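Local coordinates for envelopment polyprotein (Bovine Schmallenberg virus BH80/Germany/2011, PDB 7A56) that drives fusion of the viral and host cell membranes during entry, as the class II fusion glycoprotein Gc, captured here in its postfusion form, at the interface of chains A and B. Coordinates in Å, arbitrary orientation; residue numbers count along the deposited sequence, not the author numbering. Chains: chain A/B, Envelopment polyprotein.

Contact 1: the interface of chains A and B. Residues chain A 395-398; chain B 194-195, 197.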
loop_
_atom_site.group_PDB
_atom_site.type_symbol
_atom_site.label_atom_id
_atom_site.label_comp_id
_atom_site.label_asym_id
_atom_site.label_seq_id
_atom_site.Cartn_x
_atom_site.Cartn_y
_atom_site.Cartn_z
ATOM N N THR A 395 4.922 -17.764 7.062
ATOM C CA THR A 395 4.608 -17.995 5.650
ATOM C C THR A 395 4.423 -16.657 4.947
ATOM O O THR A 395 4.244 -15.620 5.576
ATOM C CB THR A 395 3.341 -18.858 5.460
ATOM O OG1 THR A 395 2.207 -18.148 5.966
ATOM C CG2 THR A 395 3.456 -20.131 6.244
ATOM N N TYR A 396 4.454 -16.693 3.627
ATOM C CA TYR A 396 4.281 -15.496 2.815
ATOM C C TYR A 396 2.987 -15.553 2.009
ATOM O O TYR A 396 2.718 -14.659 1.196
ATOM C CB TYR A 396 5.501 -15.298 1.897
ATOM C CG TYR A 396 6.721 -14.756 2.640
ATOM C CD1 TYR A 396 7.615 -15.622 3.299
ATOM C CD2 TYR A 396 7.015 -13.391 2.652
ATOM C CE1 TYR A 396 8.707 -15.143 3.964
ATOM C CE2 TYR A 396 8.141 -12.904 3.301
ATOM C CZ TYR A 396 8.980 -13.786 3.956
ATOM O OH TYR A 396 10.077 -13.350 4.624
ATOM N N ILE A 397 2.167 -16.565 2.267
ATOM C CA ILE A 397 0.790 -16.661 1.797
ATOM C C ILE A 397 -0.001 -17.290 2.928
ATOM O O ILE A 397 0.527 -18.111 3.696
ATOM C CB ILE A 397 0.598 -17.516 0.508
ATOM C CG1 ILE A 397 1.157 -18.943 0.724
ATOM C CG2 ILE A 397 1.201 -16.759 -0.707
ATOM C CD1 ILE A 397 0.993 -19.875 -0.444
ATOM N N LYS A 398 -1.304 -16.951 2.989
ATOM C CA LYS A 398 -2.205 -17.605 3.951
ATOM C C LYS A 398 -3.107 -18.647 3.308
ATOM O O LYS A 398 -3.521 -19.585 3.984
ATOM C CB LYS A 398 -3.090 -16.563 4.676
ATOM C CG LYS A 398 -2.331 -15.474 5.427
ATOM C CD LYS A 398 -1.469 -16.111 6.543
ATOM C CE LYS A 398 -2.300 -16.890 7.595
ATOM N NZ LYS A 398 -1.407 -17.447 8.706
ATOM N N SER B 194 7.004 -11.989 7.015
ATOM C CA SER B 194 5.835 -12.835 6.757
ATOM C C SER B 194 4.860 -12.011 5.924
ATOM O O SER B 194 5.015 -10.791 5.769
ATOM C CB SER B 194 5.155 -13.303 8.049
ATOM O OG SER B 194 4.493 -12.211 8.669
ATOM N N ILE B 195 3.858 -12.679 5.368
ATOM C CA ILE B 195 2.703 -11.915 4.913
ATOM C C ILE B 195 2.008 -11.313 6.139
ATOM O O ILE B 195 2.135 -11.809 7.278
ATOM C CB ILE B 195 1.760 -12.828 4.102
ATOM C CG1 ILE B 195 0.677 -12.013 3.367
ATOM C CG2 ILE B 195 1.214 -13.926 5.013
ATOM C CD1 ILE B 195 -0.091 -12.801 2.243
ATOM N N GLN B 197 -1.426 -10.656 8.209
ATOM C CA GLN B 197 -2.706 -11.374 8.277
ATOM C C GLN B 197 -3.645 -10.636 9.212
ATOM O O GLN B 197 -3.214 -9.922 10.120
ATOM C CB GLN B 197 -2.492 -12.838 8.723
ATOM C CG GLN B 197 -1.903 -12.990 10.112
ATOM C CD GLN B 197 -1.539 -14.428 10.362
ATOM O OE1 GLN B 197 -0.589 -14.938 9.756
ATOM N NE2 GLN B 197 -2.313 -15.115 11.211
#
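A:Thr395 to A:Lys398 meet B:Ser194, B:Ile195 and B:Gln197 in a patch of loops and adjoining strand ends between neighbouring protomers of the postfusion trimer of a class II membrane fusion protein, helping to hold the two parallel subunits together. The chain A segment leaves strand 394-395; the chain B segment leads into strand 197-206. A backbone hydrogen bond joins them, B:Ile195 N donating to A:Thr395 O at 3.0 Å. Beside it the B:Ile195 side chain lies against the main chain of A:Tyr396 and A:Ile397. CG1 stands anti to the backbone N (chi1 -169°), which carries CD1 to 3.5 Å from A:Tyr396 O and close to A:Ile397 CA. The other branch, CG2, faces the A:Lys398 chain, 3.8 Å from its CD. That lysine is bent at chi2 and chi3 and crosses B:Gln197 at about a right angle. Its ammonium NZ donates to the amide oxygen OE1 of B:Gln197 at 2.8 Å, arriving 44° out of the amide plane and off the lone-pair direction. The A:Tyr396 ring turns one face to B:Ser194, whose CA sits near the rim, 4.1 Å above the plane. Within each chain a hydroxyl ties the segment to a nearby carbonyl: A:Thr395 OG1 donates to A:Ile397 O, and B:Ser194 OG donates to B:Ile195 O at 2.8 Å, both from above the carbonyl plane.

Contact 2: the interface of chains A and B. Residues chain A 154, 283-285, 295, 297; chain B 153-156.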
loop_
_atom_site.group_PDB
_atom_site.type_symbol
_atom_site.label_atom_id
_atom_site.label_comp_id
_atom_site.label_asym_id
_atom_site.label_seq_id
_atom_site.Cartn_x
_atom_site.Cartn_y
_atom_site.Cartn_z
ATOM N N LYS A 154 43.931 16.747 -10.687
ATOM C CA LYS A 154 44.786 17.288 -9.638
ATOM C C LYS A 154 45.599 18.441 -10.211
ATOM O O LYS A 154 46.251 18.288 -11.257
ATOM C CB LYS A 154 45.731 16.223 -9.069
ATOM C CG LYS A 154 45.072 15.344 -7.973
ATOM C CD LYS A 154 46.012 14.305 -7.366
ATOM C CE LYS A 154 45.273 13.439 -6.306
ATOM N NZ LYS A 154 45.081 14.174 -5.024
ATOM N N ASP A 283 44.740 8.850 -8.079
ATOM C CA ASP A 283 46.037 9.387 -7.657
ATOM C C ASP A 283 46.996 9.130 -8.801
ATOM O O ASP A 283 46.605 8.639 -9.868
ATOM C CB ASP A 283 46.471 8.737 -6.301
ATOM C CG ASP A 283 47.348 9.664 -5.448
ATOM O OD1 ASP A 283 48.033 10.523 -6.047
ATOM O OD2 ASP A 283 47.396 9.496 -4.197
ATOM N N TYR A 284 48.272 9.477 -8.605
ATOM C CA TYR A 284 49.213 9.243 -9.675
ATOM C C TYR A 284 50.610 9.042 -9.086
ATOM O O TYR A 284 50.903 9.483 -7.960
ATOM C CB TYR A 284 49.229 10.436 -10.658
ATOM C CG TYR A 284 49.660 11.792 -10.060
ATOM C CD1 TYR A 284 48.719 12.641 -9.467
ATOM C CD2 TYR A 284 50.979 12.229 -10.126
ATOM C CE1 TYR A 284 49.076 13.853 -8.937
ATOM C CE2 TYR A 284 51.356 13.461 -9.570
ATOM C CZ TYR A 284 50.413 14.260 -9.006
ATOM O OH TYR A 284 50.758 15.457 -8.457
ATOM N N VAL A 285 51.486 8.457 -9.919
ATOM C CA VAL A 285 52.901 8.188 -9.617
ATOM C C VAL A 285 53.772 8.984 -10.590
ATOM O O VAL A 285 53.388 9.215 -11.747
ATOM C CB VAL A 285 53.190 6.665 -9.681
ATOM C CG1 VAL A 285 54.589 6.332 -9.642
ATOM C CG2 VAL A 285 52.505 5.948 -8.455
ATOM N N ILE A 295 46.621 6.271 -11.286
ATOM C CA ILE A 295 46.172 5.129 -10.486
ATOM C C ILE A 295 44.701 5.353 -10.210
ATOM O O ILE A 295 44.326 6.364 -9.609
ATOM C CB ILE A 295 46.976 4.966 -9.185
ATOM C CG1 ILE A 295 48.493 5.249 -9.407
ATOM C CG2 ILE A 295 46.655 3.544 -8.519
ATOM C CD1 ILE A 295 49.250 4.135 -10.003
ATOM N N ARG A 297 41.477 3.489 -8.702
ATOM C CA ARG A 297 41.057 2.300 -7.967
ATOM C C ARG A 297 39.547 2.173 -7.906
ATOM O O ARG A 297 39.048 1.115 -7.492
ATOM C CB ARG A 297 41.602 2.308 -6.536
ATOM C CG ARG A 297 43.135 2.196 -6.436
ATOM C CD ARG A 297 43.629 2.789 -5.083
ATOM N NE ARG A 297 45.108 2.742 -5.070
ATOM C CZ ARG A 297 45.857 1.705 -4.653
ATOM N NH1 ARG A 297 45.306 0.604 -4.140
ATOM N NH2 ARG A 297 47.185 1.771 -4.749
ATOM N N SER B 153 44.439 6.293 1.002
ATOM C CA SER B 153 45.885 6.280 0.690
ATOM C C SER B 153 46.264 7.577 -0.018
ATOM O O SER B 153 45.425 8.237 -0.650
ATOM C CB SER B 153 46.291 5.083 -0.178
ATOM O OG SER B 153 45.605 5.117 -1.433
ATOM N N LYS B 154 47.563 7.897 0.043
ATOM C CA LYS B 154 48.130 8.972 -0.760
ATOM C C LYS B 154 49.489 8.531 -1.286
ATOM O O LYS B 154 50.346 8.083 -0.507
ATOM C CB LYS B 154 48.284 10.265 0.048
ATOM C CG LYS B 154 46.981 11.105 0.114
ATOM C CD LYS B 154 47.128 12.417 0.881
ATOM C CE LYS B 154 45.776 13.183 0.937
ATOM N NZ LYS B 154 45.459 13.849 -0.358
ATOM N N GLU B 155 49.648 8.617 -2.615
ATOM C CA GLU B 155 50.912 8.395 -3.295
ATOM C C GLU B 155 51.829 9.591 -3.036
ATOM O O GLU B 155 51.380 10.662 -2.589
ATOM C CB GLU B 155 50.728 8.287 -4.816
ATOM C CG GLU B 155 49.745 7.253 -5.334
ATOM C CD GLU B 155 50.233 5.832 -5.263
ATOM O OE1 GLU B 155 51.431 5.616 -5.009
ATOM O OE2 GLU B 155 49.405 4.899 -5.525
ATOM N N ARG B 156 53.096 9.391 -3.340
ATOM C CA ARG B 156 54.093 10.477 -3.361
ATOM C C ARG B 156 54.235 11.126 -1.977
ATOM O O ARG B 156 54.454 12.333 -1.859
ATOM C CB ARG B 156 53.706 11.542 -4.410
ATOM C CG ARG B 156 53.537 11.023 -5.851
ATOM C CD ARG B 156 52.684 11.992 -6.708
ATOM N NE ARG B 156 51.251 11.971 -6.295
ATOM C CZ ARG B 156 50.657 13.003 -5.688
ATOM N NH1 ARG B 156 51.353 14.120 -5.450
ATOM N NH2 ARG B 156 49.396 12.934 -5.330
HETATM O O HOH W 1 46.854 5.000 -5.207
HETATM O O HOH W 2 46.151 6.755 -3.546
#
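B:Glu155 and B:Arg156, just past strand 150-154, dock on strand 281-285 of chain A in a polar, charge-paired interface that joins two protomers of the postfusion trimer. A:Asp283 is central. Its CG is anti to the backbone N (chi1 -151°), pointing the carboxylate at chain B. OD1 receives B:Arg156 NH2 at 2.9 Å on its syn lone pair, in a nearly straight hydrogen bond that is also a salt bridge; the two groups meet tip to tip, their planes 69° apart. The same oxygen takes the A:Tyr284 backbone N on its anti side, a bond within chain A that steadies the carboxylate. OD2 accepts B:Glu155 N at 2.9 Å, from well above the carboxylate plane. The guanidinium of B:Arg156 lies flat on the A:Tyr284 ring, planes 7° apart, with NE 3.6 Å from the ring centroid in a cation-pi stack; NE also makes a weak bond to A:Tyr284 O. The A:Lys154 chain borders the ring's edge, and its NZ lies 4.5 Å from B:Arg156 NH2, a likely repulsion that A:Asp283 may help to offset. B:Glu155 packs its CG against A:Asp283 CG, and the bend at chi2 then turns the carboxylate toward A:Val285 CG2 and A:Arg297. OE2 and A:Arg297 NH2 form a long salt bridge of 3.9 Å. Water 1 links A:Arg297 NE to B:Glu155 OE2, which it meets at 2.6 Å, and touches water 2, which contacts A:Asp283 OD2 and lies 2.7 Å from the hydroxyl OG of B:Ser153.

About 53 Å separates the C-alpha centres of contact 1 and contact 2, and they have no residue in common. Both join chains A and B, which run side by side, so the elongated subunits are tied at two distant places along their length. Contact 1 uses strands 394-395 and 197-206 with the loops beside them; contact 2 uses strands 150-154, 281-285 and 293-296, and Lys154 serves on both of its sides. Because the assembly holds three copies, each contact should recur around the trimer, every protomer offering the chain A surface to one neighbour and the chain B surface to the other.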